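Local structure of putative hemoglobin-like oxygen-binding protein (Pseudoalteromonas haloplanktis, 4UUR) at residues Phe70-Gly75 and Asp81-Lys86; Ser74-Gly79 and Lys131-Gln136; Tyr25-Gly30 and Pro124-Gly129. The protein probably binds oxygen at the iron of its heme, as a group II truncated hemoglobin from a cold-adapted marine bacterium. All coordinates share one frame; numbering follows the deposited sequence. Where two conformers were deposited one is given.

Interaction 1: Phe70-Gly75 and Asp81-Lys86; sequences FEFLSG and DLFVAK. With HEM (protoporphyrin IX containing Fe), chain C.
Phe72 turns the edge of its ring to the face of Phe83, a T-shaped pair with centroids 6.0 Å apart and planes at 85°. The two residues also meet near the backbone, where Phe83 CB lies 3.6 Å from Phe72 CA. With CG anti to N (chi1 168°), the Phe72 ring extends to the heme, and its CE2 comes within 3.6 Å of the vinyl carbon CAC. The ring of Phe83 stays further out, its CE2 4.0 Å from the heme methyl CMD.

Next to Phe83 in the chain, Leu82 fills the angle between Glu71 and Ser74: its CB rests on the Glu71 CG methylene, the two side chains crossing at about a right angle, while its CD1 reaches Ser74 CB at 3.7 Å and approaches the Phe70 ring obliquely. A single weak hydrogen bond, Phe83 N to Glu71 O (3.4 Å), joins the backbones. The Glu71 chain is extended beyond CG, and its carboxylate is held at both oxygens, OE2 by Gln67 and OE1 by His87. Lys86 NZ stands 4.3 Å from Glu71 OE2, too far for a salt bridge but probably close enough for some electrostatic attraction.

Helix 63-76 is thus joined to the segment that leads into and forms helix 83-87. Phe70 packs on helix 31-45, while Phe72 and Phe83 touch helix 92-95 through Leu92 and Arg95.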
loop_
_atom_site.group_PDB
_atom_site.type_symbol
_atom_site.label_atom_id
_atom_site.label_comp_id
_atom_site.label_asym_id
_atom_site.label_seq_id
_atom_site.Cartn_x
_atom_site.Cartn_y
_atom_site.Cartn_z
ATOM N N PHE A 70 -2.984 6.895 -1.252
ATOM C CA PHE A 70 -3.365 7.113 -2.658
ATOM C C PHE A 70 -2.351 8.011 -3.381
ATOM O O PHE A 70 -1.817 7.638 -4.447
ATOM C CB PHE A 70 -4.750 7.748 -2.751
ATOM C CG PHE A 70 -4.990 8.503 -4.026
ATOM C CD1 PHE A 70 -5.080 7.834 -5.245
ATOM C CD2 PHE A 70 -5.160 9.887 -4.010
ATOM C CE1 PHE A 70 -5.310 8.533 -6.426
ATOM C CE2 PHE A 70 -5.385 10.596 -5.185
ATOM C CZ PHE A 70 -5.448 9.919 -6.395
ATOM N N GLU A 71 -2.093 9.183 -2.784
ATOM C CA GLU A 71 -1.095 10.115 -3.277
ATOM C C GLU A 71 0.181 9.392 -3.538
ATOM O O GLU A 71 0.814 9.623 -4.558
ATOM C CB GLU A 71 -0.846 11.250 -2.271
ATOM C CG GLU A 71 -1.888 12.349 -2.315
ATOM C CD GLU A 71 -2.054 13.099 -0.994
ATOM O OE1 GLU A 71 -1.136 13.194 -0.130
ATOM O OE2 GLU A 71 -3.161 13.596 -0.800
ATOM N N PHE A 72 0.561 8.479 -2.645
ATOM C CA PHE A 72 1.813 7.729 -2.868
ATOM C C PHE A 72 1.722 6.827 -4.066
ATOM O O PHE A 72 2.631 6.825 -4.913
ATOM C CB PHE A 72 2.237 6.927 -1.659
ATOM C CG PHE A 72 3.326 5.948 -1.941
ATOM C CD1 PHE A 72 4.656 6.359 -2.019
ATOM C CD2 PHE A 72 3.022 4.587 -2.112
ATOM C CE1 PHE A 72 5.663 5.427 -2.269
ATOM C CE2 PHE A 72 4.005 3.662 -2.346
ATOM C CZ PHE A 72 5.332 4.077 -2.425
ATOM N N LEU A 73 0.617 6.090 -4.141
ATOM C CA LEU A 73 0.370 5.151 -5.253
ATOM C C LEU A 73 0.318 5.855 -6.610
ATOM O O LEU A 73 0.844 5.340 -7.563
ATOM C CB LEU A 73 -0.915 4.333 -5.045
ATOM C CG LEU A 73 -0.814 3.267 -3.976
ATOM C CD1 LEU A 73 -2.132 2.506 -3.872
ATOM C CD2 LEU A 73 0.349 2.348 -4.254
ATOM N N SER A 74 -0.299 7.022 -6.703
ATOM C CA SER A 74 -0.296 7.704 -7.985
ATOM C C SER A 74 1.123 7.858 -8.587
ATOM O O SER A 74 1.311 7.577 -9.749
ATOM C CB SER A 74 -0.964 9.055 -7.920
ATOM O OG SER A 74 -0.642 9.774 -9.117
ATOM N N GLY A 75 2.123 8.250 -7.810
ATOM C CA GLY A 75 3.462 8.340 -8.347
ATOM C C GLY A 75 4.223 7.038 -8.414
ATOM O O GLY A 75 4.927 6.771 -9.365
ATOM N N ASP A 81 3.270 12.279 -9.313
ATOM C CA ASP A 81 3.872 12.273 -7.973
ATOM C C ASP A 81 3.063 13.221 -7.170
ATOM O O ASP A 81 3.362 14.401 -7.162
ATOM C CB ASP A 81 5.298 12.820 -7.968
ATOM C CG ASP A 81 6.322 11.766 -8.189
ATOM O OD1 ASP A 81 6.386 10.788 -7.395
ATOM O OD2 ASP A 81 7.078 11.937 -9.162
ATOM N N LEU A 82 2.010 12.733 -6.534
ATOM C CA LEU A 82 1.204 13.590 -5.700
ATOM C C LEU A 82 1.813 13.610 -4.305
ATOM O O LEU A 82 1.684 14.596 -3.588
ATOM C CB LEU A 82 -0.230 13.088 -5.663
ATOM C CG LEU A 82 -0.988 13.264 -6.961
ATOM C CD1 LEU A 82 -2.219 12.393 -6.928
ATOM C CD2 LEU A 82 -1.387 14.715 -7.171
ATOM N N PHE A 83 2.460 12.507 -3.940
ATOM C CA PHE A 83 3.131 12.355 -2.646
ATOM C C PHE A 83 4.348 13.238 -2.626
ATOM O O PHE A 83 4.395 14.185 -1.845
ATOM C CB PHE A 83 3.558 10.898 -2.386
ATOM C CG PHE A 83 4.088 10.649 -0.990
ATOM C CD1 PHE A 83 5.422 10.844 -0.690
ATOM C CD2 PHE A 83 3.233 10.214 0.027
ATOM C CE1 PHE A 83 5.900 10.617 0.591
ATOM C CE2 PHE A 83 3.706 9.983 1.313
ATOM C CZ PHE A 83 5.041 10.165 1.589
ATOM N N VAL A 84 5.311 12.960 -3.502
ATOM C CA VAL A 84 6.515 13.781 -3.564
ATOM C C VAL A 84 6.218 15.284 -3.787
ATOM O O VAL A 84 6.989 16.118 -3.356
ATOM C CB VAL A 84 7.524 13.309 -4.629
ATOM C CG1 VAL A 84 8.839 14.084 -4.475
ATOM C CG2 VAL A 84 7.796 11.827 -4.513
ATOM N N ALA A 85 5.118 15.631 -4.439
ATOM C CA ALA A 85 4.707 17.031 -4.522
ATOM C C ALA A 85 4.379 17.591 -3.147
ATOM O O ALA A 85 4.746 18.708 -2.823
ATOM C CB ALA A 85 3.491 17.202 -5.432
ATOM N N LYS A 86 3.654 16.831 -2.351
ATOM C CA LYS A 86 3.054 17.380 -1.146
ATOM C C LYS A 86 3.815 17.039 0.133
ATOM O O LYS A 86 3.729 17.784 1.097
ATOM C CB LYS A 86 1.618 16.881 -1.040
ATOM C CG LYS A 86 0.739 17.639 -0.055
ATOM C CD LYS A 86 -0.728 17.271 -0.230
ATOM C CE LYS A 86 -1.160 17.397 -1.687
ATOM N NZ LYS A 86 -2.589 17.785 -1.793
HETATM C CHA HEM C . 2.282 5.025 6.892
HETATM C CHB HEM C . 2.412 0.574 8.861
HETATM C CHC HEM C . 4.446 -1.028 4.752
HETATM C CHD HEM C . 3.360 3.116 2.640
HETATM C C1A HEM C . 2.170 3.973 7.783
HETATM C C2A HEM C . 1.669 4.077 9.081
HETATM C C3A HEM C . 1.686 2.824 9.618
HETATM C C4A HEM C . 2.219 1.924 8.666
HETATM C CMA HEM C . 1.229 2.438 11.019
HETATM C CAA HEM C . 1.191 5.324 9.798
HETATM C CBA HEM C . 0.075 6.052 9.050
HETATM C CGA HEM C . -0.924 6.778 9.927
HETATM O O1A HEM C . -1.732 6.230 10.706
HETATM O O2A HEM C . -0.968 8.013 9.807
HETATM C C1B HEM C . 3.027 -0.246 7.901
HETATM C C2B HEM C . 3.476 -1.580 8.142
HETATM C C3B HEM C . 4.061 -2.029 6.986
HETATM C C4B HEM C . 3.999 -0.898 6.064
HETATM C CMB HEM C . 3.241 -2.320 9.448
HETATM C CAB HEM C . 4.745 -3.274 6.513
HETATM C CBB HEM C . 5.075 -4.223 7.326
HETATM C C1C HEM C . 4.253 -0.080 3.754
HETATM C C2C HEM C . 4.502 -0.241 2.382
HETATM C C3C HEM C . 4.209 0.967 1.797
HETATM C C4C HEM C . 3.741 1.827 2.819
HETATM C CMC HEM C . 5.048 -1.508 1.739
HETATM C CAC HEM C . 4.244 1.384 0.378
HETATM C CBC HEM C . 4.436 0.520 -0.613
HETATM C C1D HEM C . 3.037 3.933 3.677
HETATM C C2D HEM C . 2.824 5.361 3.452
HETATM C C3D HEM C . 2.526 5.878 4.624
HETATM C C4D HEM C . 2.572 4.774 5.570
HETATM C CMD HEM C . 2.926 6.152 2.177
HETATM C CAD HEM C . 2.273 7.345 4.924
HETATM C CBD HEM C . 3.617 7.889 5.421
HETATM C CGD HEM C . 3.628 9.396 5.700
HETATM O O1D HEM C . 2.594 10.082 5.684
HETATM O O2D HEM C . 4.684 10.006 5.962
HETATM N NA HEM C . 2.463 2.628 7.530
HETATM N NB HEM C . 3.362 0.082 6.669
HETATM N NC HEM C . 3.770 1.150 3.978
HETATM N ND HEM C . 2.828 3.610 4.933
HETATM FE FE HEM C . 3.092 1.941 5.759
HETATM O O HOH W 1 1.011 1.451 5.276
#

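Interaction 2: Ser74-Gly79 and Lys131-Gln136; sequences SGWLGG and KQSFGQ
An aromatic contact beside the heme pocket, between Trp76 at the end of helix 63-76 and Phe134 in the middle of helix 124-141, brings these two helices of the globin fold together. Their backbones are well separated, with 10.5 Å between the CA atoms of Trp76 and Phe134, and the side chains span the gap. The six-membered ring of the indole comes over one face of Phe134 at a tilt of 41°, which makes the pair neither a stack nor edge-to-face. Its foremost atom, CZ3, lies 3.3 Å from Phe134 CZ, over the rim of the phenyl ring and not its centre. A chi1 of -169° swings the indole of Trp76 away from its own backbone N and carries it outward from its helix toward Phe134.

On the neighbouring corner of the indole, CH2 stands 3.4 Å from Ser133 OG. This is a van der Waals contact; the hydroxyl's single proton is shared, at most, between Gly129 O and Leu130 O of its own helix.

Phe134 also reaches a vinyl group of the heme, about 4 Å away, and packs on Met110, Met113 and Leu117 of helix 103-120. An alanine in place of Phe134 is likely to leave the indole of Trp76 without the ring it leans on and open a gap between the heme vinyl and helix 103-120.

Just beyond Trp76 the chain turns in a Schellman motif: Gly79 N bonds to Ser74 O, Gly78 N to Gly75 O, and Gly78 has the positive phi that suits glycine. A glycine pair closing this helix is a recurrent feature of truncated hemoglobins, whose shortened globin fold packs helices in a two-over-two sandwich.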
loop_
_atom_site.group_PDB
_atom_site.type_symbol
_atom_site.label_atom_id
_atom_site.label_comp_id
_atom_site.label_asym_id
_atom_site.label_seq_id
_atom_site.Cartn_x
_atom_site.Cartn_y
_atom_site.Cartn_z
ATOM N N SER A 74 -0.299 7.022 -6.703
ATOM C CA SER A 74 -0.296 7.704 -7.985
ATOM C C SER A 74 1.123 7.858 -8.587
ATOM O O SER A 74 1.311 7.577 -9.749
ATOM C CB SER A 74 -0.964 9.055 -7.920
ATOM O OG SER A 74 -0.642 9.774 -9.117
ATOM N N GLY A 75 2.123 8.250 -7.810
ATOM C CA GLY A 75 3.462 8.340 -8.347
ATOM C C GLY A 75 4.223 7.038 -8.414
ATOM O O GLY A 75 4.927 6.771 -9.365
ATOM N N TRP A 76 4.106 6.201 -7.398
ATOM C CA TRP A 76 4.790 4.905 -7.438
ATOM C C TRP A 76 4.378 4.050 -8.651
ATOM O O TRP A 76 5.116 3.145 -9.050
ATOM C CB TRP A 76 4.490 4.140 -6.167
ATOM C CG TRP A 76 5.300 2.961 -5.974
ATOM C CD1 TRP A 76 6.595 2.931 -5.606
ATOM C CD2 TRP A 76 4.859 1.590 -6.029
ATOM N NE1 TRP A 76 7.016 1.621 -5.451
ATOM C CE2 TRP A 76 5.966 0.784 -5.726
ATOM C CE3 TRP A 76 3.627 0.974 -6.309
ATOM C CZ2 TRP A 76 5.889 -0.616 -5.682
ATOM C CZ3 TRP A 76 3.551 -0.400 -6.293
ATOM C CH2 TRP A 76 4.671 -1.186 -5.970
ATOM N N LEU A 77 3.182 4.303 -9.187
ATOM C CA LEU A 77 2.684 3.605 -10.402
ATOM C C LEU A 77 2.876 4.408 -11.738
ATOM O O LEU A 77 2.547 3.923 -12.830
ATOM C CB LEU A 77 1.198 3.271 -10.233
ATOM C CG LEU A 77 0.728 2.391 -9.075
ATOM C CD1 LEU A 77 -0.764 2.579 -8.899
ATOM C CD2 LEU A 77 1.064 0.912 -9.227
ATOM N N GLY A 78 3.378 5.635 -11.657
ATOM C CA GLY A 78 3.756 6.389 -12.846
ATOM C C GLY A 78 2.746 7.423 -13.206
ATOM O O GLY A 78 2.661 7.778 -14.335
ATOM N N GLY A 79 1.912 7.851 -12.273
ATOM C CA GLY A 79 0.992 8.964 -12.496
ATOM C C GLY A 79 1.623 10.191 -11.881
ATOM O O GLY A 79 2.814 10.194 -11.622
ATOM N N LYS A 131 2.525 -7.556 -6.945
ATOM C CA LYS A 131 2.664 -8.313 -5.712
ATOM C C LYS A 131 4.118 -8.460 -5.272
ATOM O O LYS A 131 4.416 -8.376 -4.086
ATOM C CB LYS A 131 2.066 -9.726 -5.836
ATOM C CG LYS A 131 0.572 -9.818 -5.649
ATOM C CD LYS A 131 0.058 -11.242 -5.875
ATOM C CE LYS A 131 -1.439 -11.298 -5.650
ATOM N NZ LYS A 131 -2.078 -12.541 -6.123
ATOM N N GLN A 132 4.998 -8.760 -6.224
ATOM C CA GLN A 132 6.418 -8.990 -5.925
ATOM C C GLN A 132 7.026 -7.685 -5.495
ATOM O O GLN A 132 7.676 -7.653 -4.478
ATOM C CB GLN A 132 7.182 -9.574 -7.130
ATOM C CG GLN A 132 6.818 -11.034 -7.416
ATOM C CD GLN A 132 7.066 -11.930 -6.203
ATOM O OE1 GLN A 132 8.084 -11.796 -5.540
ATOM N NE2 GLN A 132 6.121 -12.820 -5.891
ATOM N N SER A 133 6.755 -6.606 -6.228
ATOM C CA SER A 133 7.361 -5.316 -5.915
ATOM C C SER A 133 6.894 -4.671 -4.563
ATOM O O SER A 133 7.708 -4.110 -3.793
ATOM C CB SER A 133 7.240 -4.376 -7.091
ATOM O OG SER A 133 5.905 -4.044 -7.364
ATOM N N PHE A 134 5.605 -4.801 -4.251
ATOM C CA PHE A 134 5.109 -4.544 -2.880
ATOM C C PHE A 134 5.763 -5.479 -1.860
ATOM O O PHE A 134 6.154 -5.039 -0.794
ATOM C CB PHE A 134 3.564 -4.728 -2.746
ATOM C CG PHE A 134 2.748 -3.566 -3.273
ATOM C CD1 PHE A 134 2.788 -2.329 -2.642
ATOM C CD2 PHE A 134 1.912 -3.722 -4.354
ATOM C CE1 PHE A 134 2.042 -1.263 -3.118
ATOM C CE2 PHE A 134 1.181 -2.655 -4.843
ATOM C CZ PHE A 134 1.220 -1.429 -4.226
ATOM N N GLY A 135 5.795 -6.770 -2.153
ATOM C CA GLY A 135 6.410 -7.770 -1.266
ATOM C C GLY A 135 7.831 -7.380 -0.832
ATOM O O GLY A 135 8.221 -7.577 0.316
ATOM N N GLN A 136 8.582 -6.809 -1.750
ATOM C CA GLN A 136 9.938 -6.370 -1.461
ATOM C C GLN A 136 9.964 -5.110 -0.587
ATOM O O GLN A 136 10.629 -5.102 0.440
ATOM C CB GLN A 136 10.725 -6.135 -2.763
ATOM C CG GLN A 136 11.482 -7.364 -3.231
ATOM C CD GLN A 136 12.042 -7.236 -4.632
ATOM O OE1 GLN A 136 11.869 -6.221 -5.314
ATOM N NE2 GLN A 136 12.724 -8.280 -5.072
#

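Interaction 3: Tyr25-Gly30 and Pro124-Gly129; sequences YEILGG and PLLREG
Leu126, which supplies the methyl at the centre of this contact, is held at its backbone by a shared acceptor: Asn123 OD1 takes hydrogen bonds from both Leu125 N and Leu126 N at the start of helix 124-141. From that first turn the Leu126 side chain projects toward the residues that end helix 24-27. A first torsion of -171° sets its CG opposite N, and the second (chi2 60°) sends CD2 forward as the atom that does the touching.

Ile27 meets it tip to tip. The branch methyl CG2 of Ile27 lies 3.3 Å from Leu126 CD2, tighter than usual van der Waals contact, and Ile27 CB is close behind at 3.6 Å. The longer branch adds an ordinary van der Waals contact, with Ile27 CD1 4.0 Å from Leu126 CD2. Leu28 comes from another direction, its side chain crossing that of Leu126 at a slant and placing both CG and CD2 of Leu28 near the Leu126 CD2 methyl. One methyl is therefore lodged between two consecutive residues of the other segment. Leu28 continues the apolar patch onto Val121.

The turn that presents these two residues is fixed by its own backbone. Gly30 N bonds to Tyr25 O at 2.8 Å and Gly29 N to Glu26 O at 3.1 Å, forming a Schellman motif with Gly29 at positive phi. Gly30 then serves as N-cap of helix 31-45, and its CA sits over the centre of the Tyr25 ring.

No hydrogen bond or charge pair crosses between the segments, and the buried surface is small, 128 Å². Between the segments, cohesion rests on apolar side-chain packing, at the protein surface and away from the heme, without any directional bond to fix the angle between helices.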
loop_
_atom_site.group_PDB
_atom_site.type_symbol
_atom_site.label_atom_id
_atom_site.label_comp_id
_atom_site.label_asym_id
_atom_site.label_seq_id
_atom_site.Cartn_x
_atom_site.Cartn_y
_atom_site.Cartn_z
ATOM N N TYR A 25 0.100 2.620 -13.683
ATOM C CA TYR A 25 -0.926 3.639 -13.545
ATOM C C TYR A 25 -1.849 3.623 -14.732
ATOM O O TYR A 25 -3.074 3.689 -14.571
ATOM C CB TYR A 25 -0.273 4.991 -13.431
ATOM C CG TYR A 25 -1.200 6.140 -13.159
ATOM C CD1 TYR A 25 -1.656 6.373 -11.871
ATOM C CD2 TYR A 25 -1.562 7.029 -14.166
ATOM C CE1 TYR A 25 -2.480 7.436 -11.583
ATOM C CE2 TYR A 25 -2.392 8.103 -13.893
ATOM C CZ TYR A 25 -2.842 8.300 -12.601
ATOM O OH TYR A 25 -3.683 9.332 -12.293
ATOM N N GLU A 26 -1.278 3.539 -15.933
ATOM C CA GLU A 26 -2.107 3.614 -17.152
ATOM C C GLU A 26 -2.987 2.366 -17.290
ATOM O O GLU A 26 -4.179 2.488 -17.489
ATOM C CB GLU A 26 -1.251 3.821 -18.416
ATOM C CG GLU A 26 -0.621 5.217 -18.549
ATOM C CD GLU A 26 0.478 5.296 -19.640
ATOM O OE1 GLU A 26 1.467 4.494 -19.637
ATOM O OE2 GLU A 26 0.348 6.193 -20.518
ATOM N N ILE A 27 -2.373 1.200 -17.140
ATOM C CA ILE A 27 -3.026 -0.074 -17.236
ATOM C C ILE A 27 -4.197 -0.199 -16.248
ATOM O O ILE A 27 -5.254 -0.675 -16.609
ATOM C CB ILE A 27 -2.002 -1.207 -16.990
ATOM C CG1 ILE A 27 -0.961 -1.217 -18.111
ATOM C CG2 ILE A 27 -2.689 -2.576 -16.897
ATOM C CD1 ILE A 27 0.199 -2.146 -17.849
ATOM N N LEU A 28 -4.005 0.260 -15.007
ATOM C CA LEU A 28 -5.048 0.241 -13.964
ATOM C C LEU A 28 -6.112 1.341 -14.056
ATOM O O LEU A 28 -6.938 1.435 -13.163
ATOM C CB LEU A 28 -4.394 0.332 -12.589
ATOM C CG LEU A 28 -3.391 -0.782 -12.315
ATOM C CD1 LEU A 28 -2.449 -0.314 -11.236
ATOM C CD2 LEU A 28 -4.078 -2.087 -11.932
ATOM N N GLY A 29 -6.104 2.173 -15.103
ATOM C CA GLY A 29 -7.160 3.191 -15.291
ATOM C C GLY A 29 -6.862 4.526 -14.656
ATOM O O GLY A 29 -7.765 5.333 -14.468
ATOM N N GLY A 30 -5.599 4.762 -14.303
ATOM C CA GLY A 30 -5.195 6.015 -13.699
ATOM C C GLY A 30 -5.630 6.237 -12.246
ATOM O O GLY A 30 -5.506 5.344 -11.391
ATOM N N PRO A 124 -3.168 -10.345 -15.436
ATOM C CA PRO A 124 -2.458 -11.213 -14.459
ATOM C C PRO A 124 -0.950 -11.013 -14.422
ATOM O O PRO A 124 -0.309 -11.376 -13.460
ATOM C CB PRO A 124 -2.811 -12.624 -14.904
ATOM C CG PRO A 124 -4.045 -12.442 -15.717
ATOM C CD PRO A 124 -3.877 -11.153 -16.432
ATOM N N LEU A 125 -0.380 -10.400 -15.450
ATOM C CA LEU A 125 1.064 -10.174 -15.451
ATOM C C LEU A 125 1.383 -9.011 -14.509
ATOM O O LEU A 125 2.127 -9.180 -13.532
ATOM C CB LEU A 125 1.568 -9.924 -16.877
ATOM C CG LEU A 125 1.413 -11.114 -17.850
ATOM C CD1 LEU A 125 2.088 -10.800 -19.176
ATOM C CD2 LEU A 125 1.955 -12.426 -17.256
ATOM N N LEU A 126 0.786 -7.847 -14.789
ATOM C CA LEU A 126 0.853 -6.682 -13.890
ATOM C C LEU A 126 0.572 -7.070 -12.414
ATOM O O LEU A 126 1.296 -6.652 -11.487
ATOM C CB LEU A 126 -0.108 -5.592 -14.358
ATOM C CG LEU A 126 0.014 -4.252 -13.648
ATOM C CD1 LEU A 126 1.378 -3.617 -13.784
ATOM C CD2 LEU A 126 -0.990 -3.295 -14.209
ATOM N N ARG A 127 -0.411 -7.937 -12.208
ATOM C CA ARG A 127 -0.806 -8.280 -10.860
ATOM C C ARG A 127 0.299 -8.962 -10.118
ATOM O O ARG A 127 0.550 -8.614 -8.953
ATOM C CB ARG A 127 -2.061 -9.123 -10.829
ATOM C CG ARG A 127 -2.530 -9.546 -9.423
ATOM C CD ARG A 127 -3.609 -10.643 -9.521
ATOM N NE ARG A 127 -4.456 -10.330 -10.665
ATOM C CZ ARG A 127 -5.104 -11.229 -11.407
ATOM N NH1 ARG A 127 -5.061 -12.500 -11.069
ATOM N NH2 ARG A 127 -5.801 -10.824 -12.488
ATOM N N GLU A 128 0.924 -9.954 -10.759
ATOM C CA GLU A 128 2.059 -10.682 -10.166
ATOM C C GLU A 128 3.281 -9.755 -10.052
ATOM O O GLU A 128 4.027 -9.802 -9.075
ATOM C CB GLU A 128 2.395 -11.935 -10.996
ATOM C CG GLU A 128 3.489 -12.830 -10.423
ATOM C CD GLU A 128 3.182 -13.353 -9.025
ATOM O OE1 GLU A 128 2.013 -13.648 -8.709
ATOM O OE2 GLU A 128 4.120 -13.481 -8.230
ATOM N N GLY A 129 3.482 -8.912 -11.046
ATOM C CA GLY A 129 4.504 -7.872 -10.930
ATOM C C GLY A 129 4.303 -6.975 -9.706
ATOM O O GLY A 129 5.245 -6.725 -8.928
#

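Overall arrangement
Along the chain, interaction 1 lies wholly between the two segments of interaction 3, whereas the segments of interactions 2 and 3 alternate. Interactions 1 and 2 start from helix 63-76, sharing Ser74 and Gly75, with centres about 12 Å apart; stacking of Phe72 on Trp76 makes their aromatic rings a continuous series beside the heme. Interactions 2 and 3 share helix 124-141, their centres about 10 Å apart. A probable hydrogen bond from Tyr25 N to Leu77 O ties them together. The centres of interactions 1 and 3 are about 17 Å apart. The contacts run from the heme pocket outward to interaction 3, which joins the first helix of the modelled chain to the last.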